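Local coordinates for protein putative phosphohistidine phosphatase, SixA (Nakamurella multipartita, PDB 4HBZ) that probably removes phosphate from phosphohistidine residues of proteins, as a putative SixA-type phosphatase of the histidine phosphatase superfamily, at residues 18-24 against 162-168; 134-139 against 172-177; 63-69 against 112-118. All coordinates share one frame. Where two conformers were deposited one is given. Numbering follows the deposited sequence.

Contact 1 (18-24 against 162-168); sequences GARTLVL and LSTTGAW
Backbone hydrogen bonds join extended residues 20-24 to 162-164 as antiparallel strands whose axes approach to 4.7 Å at 147° between their N-to-C directions. R20 and T164 form one hydrogen-bonded pair, R20 N to T164 O at 2.7 Å and T164 N to R20 O at 3.0 Å; L22 and L162 form the next, L22 N to L162 O at 2.9 Å and L162 N to L22 O at 2.8 Å. T21 faces S163 between them as a non-hydrogen-bonded pair, CA atoms 4.7 Å apart. Strand 20-26 is central in the mixed sheet of the histidine phosphatase fold: T21 and V23 bond on its other edge to the parallel strand 114-119, so the pairing with 162-164 is where the sheet turns antiparallel. Past T164 the chain makes an ST turn, T164 OG1 accepting from G166 N at 3.1 Å and donating to G175 O, and loops back over R20. The W168 indole (chi1 m) lies on the sheet face of R20 and L22. R20, m-t-t along chi1 to chi3, lays its CD over the five-membered ring of W168, 3.7 Å from the centroid, a CH-pi contact, while L22 CB meets W168 CH2 at 3.9 Å. Further along that side L24 CD1 touches L162 CD1 at 3.8 Å. At the exposed end water 1 donates to G18 O (2.6 Å) and T165 O (2.9 Å).

Contact 2 (134-139 against 172-177); sequences QSLLNR and AQAGAE
Residues 134-138 are the last turn of helix 123-138, and R139 is the first to leave helical angles; 172-174 end the short helix 171-174, which G175 breaks with phi 72° and psi -172° before A176 and E177 extend into the edge strand 177-182. The contact thus joins a helix C-terminus to a helix-to-strand connection at the rim of the alpha/beta fold. The backbones are closest at S135 and G175, CA to CA 4.4 Å. A CB on G175 would clash with S135 N, so the lack of one allows the close approach; the positive phi also suits glycine. Amide side chains of the long helix meet the carbonyls freed at the end of the short one. Q134 (chi1 t, chi2 p) gives NE2 to Q173 O at 2.9 Å, and N138 (chi1 m) places ND2 2.8 Å from Q173 O and 3.0 Å from A174 O, hydrogen bonds to the last carbonyls of helix 171-174. Q134 CG also packs on A172 O at 3.4 Å. Water 3 bridges S135 OG (2.7 Å) and A174 O (3.2 Å). On the strand side, R139 curls back so that NH1 donates to S135 OG at 3.2 Å. E177 lies over one face of its guanidinium, and R139 NH1 and E177 OE1 form a long salt bridge at 3.7 Å, the oxygen well out of the guanidinium plane.

Contact 3 (63-69 against 112-118); sequences VDVVVCS and ASTVLVV
This is a parallel strand pairing in the buried middle of the alpha/beta sheet of the histidine phosphatase fold, between 65-69 and 114-118, whose axes lie 4.7 Å apart and only 10° from parallel. V65, V66, V67 and C68 stand beside V115, L116, V117 and V118, with CA separations of 4.7 to 5.0 Å. Bonds from the odd-numbered residues of 65-69 alternate in direction: L116 N to V65 O at 3.0 Å, V67 N to L116 O at 2.8 Å, V118 N to V67 O at 2.9 Å and S69 N to V118 O at 3.0 Å. At the entry T114 O takes D64 N at 2.9 Å and, weakly, V65 N at 3.4 Å. D64 (chi1 m) turns its carboxylate across the gap, where OD2 accepts from S113 N at 2.8 Å and T114 N at 2.9 Å, holding the turn before strand 114-119; water 4 links D64 OD2 and T114 OG1, 2.8 Å from each. Beta-branched and aliphatic side chains fill both faces. On one, V66 CG2 meets L116 CB at 4.2 Å, V66 CG1 meets V118 CG2 at 4.2 Å, and C68 SG lies 4.0 Å from V118 CB; V63 CG1 reaches L116 CB at 3.9 Å. On the other, V65 CG2 packs on A112 CB at 3.9 Å. S69 OG hydrogen-bonds H120 NE2 at the strands' C-terminal ends, where the superfamily's active site probably lies. Helix 72-81 covers the V66, C68 and V118 face through L78, T74 and T77, W168 lies against V115 on the other, and strands 86-90 and 20-26 flank the pair.

Overall arrangement
Contacts 1 and 3 belong to one sheet, joined where V23 of strand 20-26 exchanges backbone bonds with V115 and V117 of strand 114-119; W168 of contact 1 also packs on V115. Contact 3 is the most buried, parallel and lined mainly by valines, with polar groups at its ends. Contact 1 is antiparallel and only partly buried, its G18 and T165 end open to water. Contact 2 lies nearer the surface, about 17 Å from the chain centre to its own, and relies on side-chain amides, a water and opposite charges. It meets contact 1 through T164 with G175 and S163 with E177, but stays about 10 Å from contact 3 at the nearest atoms.

Contact 1 (18-24 against 162-168)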
loop_
_atom_site.group_PDB
_atom_site.type_symbol
_atom_site.label_atom_id
_atom_site.label_comp_id
_atom_site.label_asym_id
_atom_site.label_seq_id
_atom_site.Cartn_x
_atom_site.Cartn_y
_atom_site.Cartn_z
ATOM N N GLY A 18 -18.858 4.535 -7.936
ATOM C CA GLY A 18 -17.506 4.727 -8.297
ATOM C C GLY A 18 -16.579 3.996 -7.340
ATOM O O GLY A 18 -16.909 3.802 -6.155
ATOM N N ALA A 19 -15.469 3.567 -7.859
ATOM C CA ALA A 19 -14.512 2.809 -7.098
ATOM C C ALA A 19 -13.364 3.700 -6.652
ATOM O O ALA A 19 -12.909 4.604 -7.382
ATOM C CB ALA A 19 -13.977 1.709 -7.961
ATOM N N ARG A 20 -12.847 3.399 -5.490
ATOM C CA ARG A 20 -11.662 4.026 -4.955
ATOM C C ARG A 20 -10.477 3.110 -5.179
ATOM O O ARG A 20 -10.657 1.881 -5.261
ATOM C CB ARG A 20 -11.873 4.277 -3.478
ATOM C CG ARG A 20 -12.858 5.388 -3.243
ATOM C CD ARG A 20 -13.253 5.464 -1.792
ATOM N NE ARG A 20 -14.229 6.527 -1.648
ATOM C CZ ARG A 20 -15.507 6.378 -1.980
ATOM N NH1 ARG A 20 -15.941 5.218 -2.503
ATOM N NH2 ARG A 20 -16.340 7.385 -1.823
ATOM N N THR A 21 -9.282 3.696 -5.305
ATOM C CA THR A 21 -8.061 2.936 -5.594
ATOM C C THR A 21 -7.111 3.030 -4.419
ATOM O O THR A 21 -6.795 4.127 -3.959
ATOM C CB THR A 21 -7.361 3.484 -6.830
ATOM O OG1 THR A 21 -8.259 3.393 -7.982
ATOM C CG2 THR A 21 -6.087 2.777 -7.112
ATOM N N LEU A 22 -6.718 1.881 -3.935
ATOM C CA LEU A 22 -5.783 1.753 -2.841
ATOM C C LEU A 22 -4.495 1.109 -3.289
ATOM O O LEU A 22 -4.521 0.065 -3.944
ATOM C CB LEU A 22 -6.396 0.879 -1.746
ATOM C CG LEU A 22 -5.541 0.607 -0.534
ATOM C CD1 LEU A 22 -5.245 1.882 0.224
ATOM C CD2 LEU A 22 -6.208 -0.420 0.405
ATOM N N VAL A 23 -3.363 1.732 -3.004
ATOM C CA VAL A 23 -2.058 1.191 -3.364
ATOM C C VAL A 23 -1.339 0.870 -2.048
ATOM O O VAL A 23 -1.163 1.770 -1.198
ATOM C CB VAL A 23 -1.201 2.171 -4.179
ATOM C CG1 VAL A 23 0.108 1.485 -4.558
ATOM C CG2 VAL A 23 -1.961 2.588 -5.431
ATOM N N LEU A 24 -0.990 -0.389 -1.867
ATOM C CA LEU A 24 -0.282 -0.863 -0.704
ATOM C C LEU A 24 1.154 -1.183 -1.084
ATOM O O LEU A 24 1.363 -2.121 -1.843
ATOM C CB LEU A 24 -0.965 -2.073 -0.098
ATOM C CG LEU A 24 -2.379 -1.947 0.426
ATOM C CD1 LEU A 24 -2.905 -3.260 0.922
ATOM C CD2 LEU A 24 -2.421 -0.836 1.489
ATOM N N LEU A 162 -5.455 -2.139 -5.415
ATOM C CA LEU A 162 -6.754 -2.677 -5.115
ATOM C C LEU A 162 -7.839 -1.641 -5.359
ATOM O O LEU A 162 -7.558 -0.463 -5.393
ATOM C CB LEU A 162 -6.829 -3.159 -3.664
ATOM C CG LEU A 162 -5.745 -4.143 -3.230
ATOM C CD1 LEU A 162 -4.609 -3.431 -2.521
ATOM C CD2 LEU A 162 -6.315 -5.247 -2.347
ATOM N N SER A 163 -9.068 -2.111 -5.553
ATOM C CA SER A 163 -10.182 -1.244 -5.829
ATOM C C SER A 163 -11.316 -1.631 -4.885
ATOM O O SER A 163 -11.611 -2.822 -4.682
ATOM C CB SER A 163 -10.624 -1.458 -7.276
ATOM O OG SER A 163 -11.652 -0.579 -7.569
ATOM N N THR A 164 -11.999 -0.597 -4.382
ATOM C CA THR A 164 -13.151 -0.804 -3.469
ATOM C C THR A 164 -14.270 0.139 -3.851
ATOM O O THR A 164 -14.043 1.315 -4.187
ATOM C CB THR A 164 -12.773 -0.667 -1.993
ATOM O OG1 THR A 164 -13.896 -1.050 -1.155
ATOM C CG2 THR A 164 -12.347 0.701 -1.611
ATOM N N THR A 165 -15.504 -0.329 -3.692
ATOM C CA THR A 165 -16.618 0.578 -3.778
ATOM C C THR A 165 -17.030 1.145 -2.440
ATOM O O THR A 165 -17.879 2.057 -2.426
ATOM C CB THR A 165 -17.828 -0.047 -4.461
ATOM O OG1 THR A 165 -18.250 -1.209 -3.734
ATOM C CG2 THR A 165 -17.478 -0.367 -5.915
ATOM N N GLY A 166 -16.471 0.628 -1.366
ATOM C CA GLY A 166 -16.777 1.167 -0.044
ATOM C C GLY A 166 -16.093 2.485 0.204
ATOM O O GLY A 166 -15.056 2.824 -0.411
ATOM N N ALA A 167 -16.681 3.290 1.070
ATOM C CA ALA A 167 -15.999 4.468 1.616
ATOM C C ALA A 167 -14.724 4.064 2.310
ATOM O O ALA A 167 -14.607 2.928 2.856
ATOM C CB ALA A 167 -16.923 5.116 2.630
ATOM N N TRP A 168 -13.726 4.944 2.372
ATOM C CA TRP A 168 -12.516 4.611 3.107
ATOM C C TRP A 168 -12.776 4.156 4.544
ATOM O O TRP A 168 -12.103 3.231 5.022
ATOM C CB TRP A 168 -11.479 5.749 3.090
ATOM C CG TRP A 168 -10.947 6.054 1.728
ATOM C CD1 TRP A 168 -11.112 7.186 1.036
ATOM C CD2 TRP A 168 -10.204 5.142 0.876
ATOM N NE1 TRP A 168 -10.472 7.082 -0.187
ATOM C CE2 TRP A 168 -9.927 5.835 -0.327
ATOM C CE3 TRP A 168 -9.768 3.839 1.010
ATOM C CZ2 TRP A 168 -9.157 5.253 -1.342
ATOM C CZ3 TRP A 168 -9.035 3.248 -0.027
ATOM C CH2 TRP A 168 -8.757 3.963 -1.174
HETATM O O HOH W 1 -18.955 3.693 -4.607
HETATM O O HOH W 2 -10.379 1.876 -8.632
#

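Contact 2 (134-139 against 172-177)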
loop_
_atom_site.group_PDB
_atom_site.type_symbol
_atom_site.label_atom_id
_atom_site.label_comp_id
_atom_site.label_asym_id
_atom_site.label_seq_id
_atom_site.Cartn_x
_atom_site.Cartn_y
_atom_site.Cartn_z
ATOM N N GLN A 134 -12.037 -10.473 2.352
ATOM C CA GLN A 134 -13.297 -9.828 2.779
ATOM C C GLN A 134 -14.173 -9.519 1.579
ATOM O O GLN A 134 -15.388 -9.696 1.599
ATOM C CB GLN A 134 -12.991 -8.577 3.616
ATOM C CG GLN A 134 -14.219 -7.872 4.184
ATOM C CD GLN A 134 -14.947 -8.662 5.289
ATOM O OE1 GLN A 134 -14.377 -9.499 5.973
ATOM N NE2 GLN A 134 -16.169 -8.319 5.501
ATOM N N SER A 135 -13.545 -9.019 0.530
ATOM C CA SER A 135 -14.291 -8.718 -0.681
ATOM C C SER A 135 -14.912 -10.001 -1.293
ATOM O O SER A 135 -16.085 -10.000 -1.722
ATOM C CB SER A 135 -13.407 -7.980 -1.663
ATOM O OG SER A 135 -14.168 -7.645 -2.835
ATOM N N LEU A 136 -14.155 -11.083 -1.310
ATOM C CA LEU A 136 -14.694 -12.398 -1.750
ATOM C C LEU A 136 -15.939 -12.770 -0.971
ATOM O O LEU A 136 -16.964 -13.208 -1.550
ATOM C CB LEU A 136 -13.633 -13.485 -1.576
ATOM C CG LEU A 136 -12.462 -13.513 -2.529
ATOM C CD1 LEU A 136 -11.496 -14.601 -2.067
ATOM C CD2 LEU A 136 -12.949 -13.840 -3.943
ATOM N N LEU A 137 -15.866 -12.622 0.345
ATOM C CA LEU A 137 -16.977 -12.984 1.206
ATOM C C LEU A 137 -18.182 -12.153 0.818
ATOM O O LEU A 137 -19.295 -12.676 0.627
ATOM C CB LEU A 137 -16.588 -12.753 2.668
ATOM C CG LEU A 137 -17.761 -12.901 3.660
ATOM C CD1 LEU A 137 -18.353 -14.304 3.596
ATOM C CD2 LEU A 137 -17.285 -12.587 5.062
ATOM N N ASN A 138 -17.972 -10.847 0.679
ATOM C CA ASN A 138 -19.069 -9.943 0.379
ATOM C C ASN A 138 -19.712 -10.230 -0.965
ATOM O O ASN A 138 -20.915 -10.011 -1.112
ATOM C CB ASN A 138 -18.615 -8.484 0.468
ATOM C CG ASN A 138 -18.293 -8.067 1.885
ATOM O OD1 ASN A 138 -18.706 -8.712 2.842
ATOM N ND2 ASN A 138 -17.529 -7.008 2.033
ATOM N N ARG A 139 -18.936 -10.769 -1.901
ATOM C CA ARG A 139 -19.381 -11.099 -3.247
ATOM C C ARG A 139 -19.929 -12.542 -3.321
ATOM O O ARG A 139 -20.197 -13.049 -4.414
ATOM C CB ARG A 139 -18.201 -10.932 -4.222
ATOM C CG ARG A 139 -17.901 -9.474 -4.583
ATOM C CD ARG A 139 -16.438 -9.218 -4.947
ATOM N NE ARG A 139 -15.866 -10.310 -5.743
ATOM C CZ ARG A 139 -14.585 -10.686 -5.717
ATOM N NH1 ARG A 139 -13.701 -10.076 -4.932
ATOM N NH2 ARG A 139 -14.177 -11.687 -6.486
ATOM N N ALA A 172 -12.410 -1.961 6.084
ATOM C CA ALA A 172 -12.277 -3.226 6.739
ATOM C C ALA A 172 -13.477 -4.140 6.505
ATOM O O ALA A 172 -13.304 -5.347 6.324
ATOM C CB ALA A 172 -11.995 -3.044 8.214
ATOM N N GLN A 173 -14.670 -3.572 6.449
ATOM C CA GLN A 173 -15.877 -4.356 6.216
ATOM C C GLN A 173 -16.122 -4.622 4.731
ATOM O O GLN A 173 -16.685 -5.669 4.374
ATOM C CB GLN A 173 -17.112 -3.659 6.821
ATOM C CG GLN A 173 -17.092 -3.577 8.352
ATOM C CD GLN A 173 -15.948 -2.720 8.912
ATOM O OE1 GLN A 173 -15.629 -1.591 8.403
ATOM N NE2 GLN A 173 -15.271 -3.269 9.949
ATOM N N ALA A 174 -15.811 -3.624 3.873
ATOM C CA ALA A 174 -16.126 -3.682 2.449
ATOM C C ALA A 174 -15.100 -4.576 1.723
ATOM O O ALA A 174 -15.453 -5.285 0.742
ATOM C CB ALA A 174 -16.108 -2.307 1.817
ATOM N N GLY A 175 -13.877 -4.580 2.223
ATOM C CA GLY A 175 -12.781 -5.266 1.514
ATOM C C GLY A 175 -12.392 -4.499 0.263
ATOM O O GLY A 175 -12.899 -3.377 -0.009
ATOM N N ALA A 176 -11.531 -5.120 -0.539
ATOM C CA ALA A 176 -11.174 -4.519 -1.837
ATOM C C ALA A 176 -10.727 -5.653 -2.745
ATOM O O ALA A 176 -10.179 -6.631 -2.269
ATOM C CB ALA A 176 -10.084 -3.481 -1.682
ATOM N N GLU A 177 -10.901 -5.457 -4.037
ATOM C CA GLU A 177 -10.506 -6.461 -5.021
ATOM C C GLU A 177 -9.119 -6.129 -5.554
ATOM O O GLU A 177 -8.798 -4.968 -5.839
ATOM C CB GLU A 177 -11.478 -6.431 -6.191
ATOM C CG GLU A 177 -12.871 -6.967 -5.822
ATOM C CD GLU A 177 -13.722 -7.094 -7.079
ATOM O OE1 GLU A 177 -13.419 -7.980 -7.950
ATOM O OE2 GLU A 177 -14.639 -6.268 -7.224
HETATM O O HOH W 3 -14.767 -5.064 -2.331
#

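Contact 3 (63-69 against 112-118)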
loop_
_atom_site.group_PDB
_atom_site.type_symbol
_atom_site.label_atom_id
_atom_site.label_comp_id
_atom_site.label_asym_id
_atom_site.label_seq_id
_atom_site.Cartn_x
_atom_site.Cartn_y
_atom_site.Cartn_z
ATOM N N VAL A 63 -2.221 10.216 -7.075
ATOM C CA VAL A 63 -2.466 9.897 -5.669
ATOM C C VAL A 63 -2.961 11.171 -4.966
ATOM O O VAL A 63 -2.387 12.241 -5.079
ATOM C CB VAL A 63 -1.200 9.321 -5.002
ATOM C CG1 VAL A 63 -1.346 9.254 -3.494
ATOM C CG2 VAL A 63 -0.866 7.957 -5.579
ATOM N N ASP A 64 -4.009 11.012 -4.140
ATOM C CA ASP A 64 -4.558 12.136 -3.382
ATOM C C ASP A 64 -3.960 12.266 -1.992
ATOM O O ASP A 64 -3.751 13.388 -1.492
ATOM C CB ASP A 64 -6.076 12.071 -3.260
ATOM C CG ASP A 64 -6.751 12.071 -4.609
ATOM O OD1 ASP A 64 -6.542 13.073 -5.370
ATOM O OD2 ASP A 64 -7.431 11.068 -4.945
ATOM N N VAL A 65 -3.716 11.125 -1.355
ATOM C CA VAL A 65 -3.283 11.065 0.048
ATOM C C VAL A 65 -2.308 9.902 0.212
ATOM O O VAL A 65 -2.533 8.825 -0.345
ATOM C CB VAL A 65 -4.499 10.845 0.976
ATOM C CG1 VAL A 65 -4.087 10.717 2.418
ATOM C CG2 VAL A 65 -5.509 11.981 0.799
ATOM N N VAL A 66 -1.221 10.131 0.948
ATOM C CA VAL A 66 -0.268 9.071 1.262
ATOM C C VAL A 66 -0.309 8.927 2.785
ATOM O O VAL A 66 -0.342 9.938 3.525
ATOM C CB VAL A 66 1.156 9.451 0.857
ATOM C CG1 VAL A 66 2.117 8.314 1.145
ATOM C CG2 VAL A 66 1.190 9.775 -0.621
ATOM N N VAL A 67 -0.335 7.667 3.227
ATOM C CA VAL A 67 -0.107 7.311 4.650
ATOM C C VAL A 67 1.239 6.578 4.658
ATOM O O VAL A 67 1.405 5.548 3.954
ATOM C CB VAL A 67 -1.224 6.459 5.265
ATOM C CG1 VAL A 67 -1.030 6.399 6.768
ATOM C CG2 VAL A 67 -2.624 7.012 4.892
ATOM N N CYS A 68 2.210 7.078 5.432
ATOM C CA CYS A 68 3.573 6.603 5.342
ATOM C C CYS A 68 4.189 6.364 6.714
ATOM O O CYS A 68 4.089 7.206 7.580
ATOM C CB CYS A 68 4.404 7.642 4.586
ATOM S SG CYS A 68 6.099 7.154 4.149
ATOM N N SER A 69 4.819 5.213 6.895
ATOM C CA SER A 69 5.642 4.979 8.081
ATOM C C SER A 69 6.706 6.066 8.244
ATOM O O SER A 69 7.275 6.570 7.280
ATOM C CB SER A 69 6.328 3.626 7.950
ATOM O OG SER A 69 7.282 3.438 8.949
ATOM N N ALA A 112 -11.018 11.540 -1.014
ATOM C CA ALA A 112 -9.837 11.008 -1.736
ATOM C C ALA A 112 -10.256 9.871 -2.632
ATOM O O ALA A 112 -11.027 8.991 -2.228
ATOM C CB ALA A 112 -8.759 10.540 -0.777
ATOM N N SER A 113 -9.778 9.880 -3.870
ATOM C CA SER A 113 -10.074 8.793 -4.792
ATOM C C SER A 113 -8.979 7.737 -4.814
ATOM O O SER A 113 -9.255 6.543 -5.027
ATOM C CB SER A 113 -10.308 9.311 -6.197
ATOM O OG SER A 113 -11.350 10.265 -6.203
ATOM N N THR A 114 -7.744 8.169 -4.586
ATOM C CA THR A 114 -6.555 7.285 -4.676
ATOM C C THR A 114 -5.673 7.513 -3.447
ATOM O O THR A 114 -5.280 8.639 -3.165
ATOM C CB THR A 114 -5.766 7.578 -5.964
ATOM O OG1 THR A 114 -6.683 7.567 -7.070
ATOM C CG2 THR A 114 -4.668 6.594 -6.224
ATOM N N VAL A 115 -5.460 6.450 -2.710
ATOM C CA VAL A 115 -4.626 6.442 -1.491
ATOM C C VAL A 115 -3.452 5.506 -1.629
ATOM O O VAL A 115 -3.618 4.388 -2.053
ATOM C CB VAL A 115 -5.459 6.074 -0.253
ATOM C CG1 VAL A 115 -4.597 5.943 0.963
ATOM C CG2 VAL A 115 -6.582 7.069 -0.025
ATOM N N LEU A 116 -2.259 5.990 -1.279
ATOM C CA LEU A 116 -1.052 5.192 -1.239
ATOM C C LEU A 116 -0.646 4.985 0.220
ATOM O O LEU A 116 -0.555 5.960 0.968
ATOM C CB LEU A 116 0.045 5.960 -1.980
ATOM C CG LEU A 116 1.466 5.361 -1.883
ATOM C CD1 LEU A 116 1.557 3.944 -2.464
ATOM C CD2 LEU A 116 2.504 6.268 -2.567
ATOM N N VAL A 117 -0.310 3.762 0.555
ATOM C CA VAL A 117 0.232 3.393 1.859
ATOM C C VAL A 117 1.652 2.910 1.665
ATOM O O VAL A 117 1.858 2.019 0.864
ATOM C CB VAL A 117 -0.596 2.298 2.541
ATOM C CG1 VAL A 117 -0.033 1.886 3.904
ATOM C CG2 VAL A 117 -2.073 2.722 2.671
ATOM N N VAL A 118 2.640 3.477 2.372
ATOM C CA VAL A 118 4.019 3.032 2.286
ATOM C C VAL A 118 4.421 2.516 3.663
ATOM O O VAL A 118 4.499 3.255 4.642
ATOM C CB VAL A 118 4.946 4.176 1.816
ATOM C CG1 VAL A 118 6.352 3.628 1.590
ATOM C CG2 VAL A 118 4.422 4.832 0.505
HETATM O O HOH W 4 -7.039 10.333 -7.589
#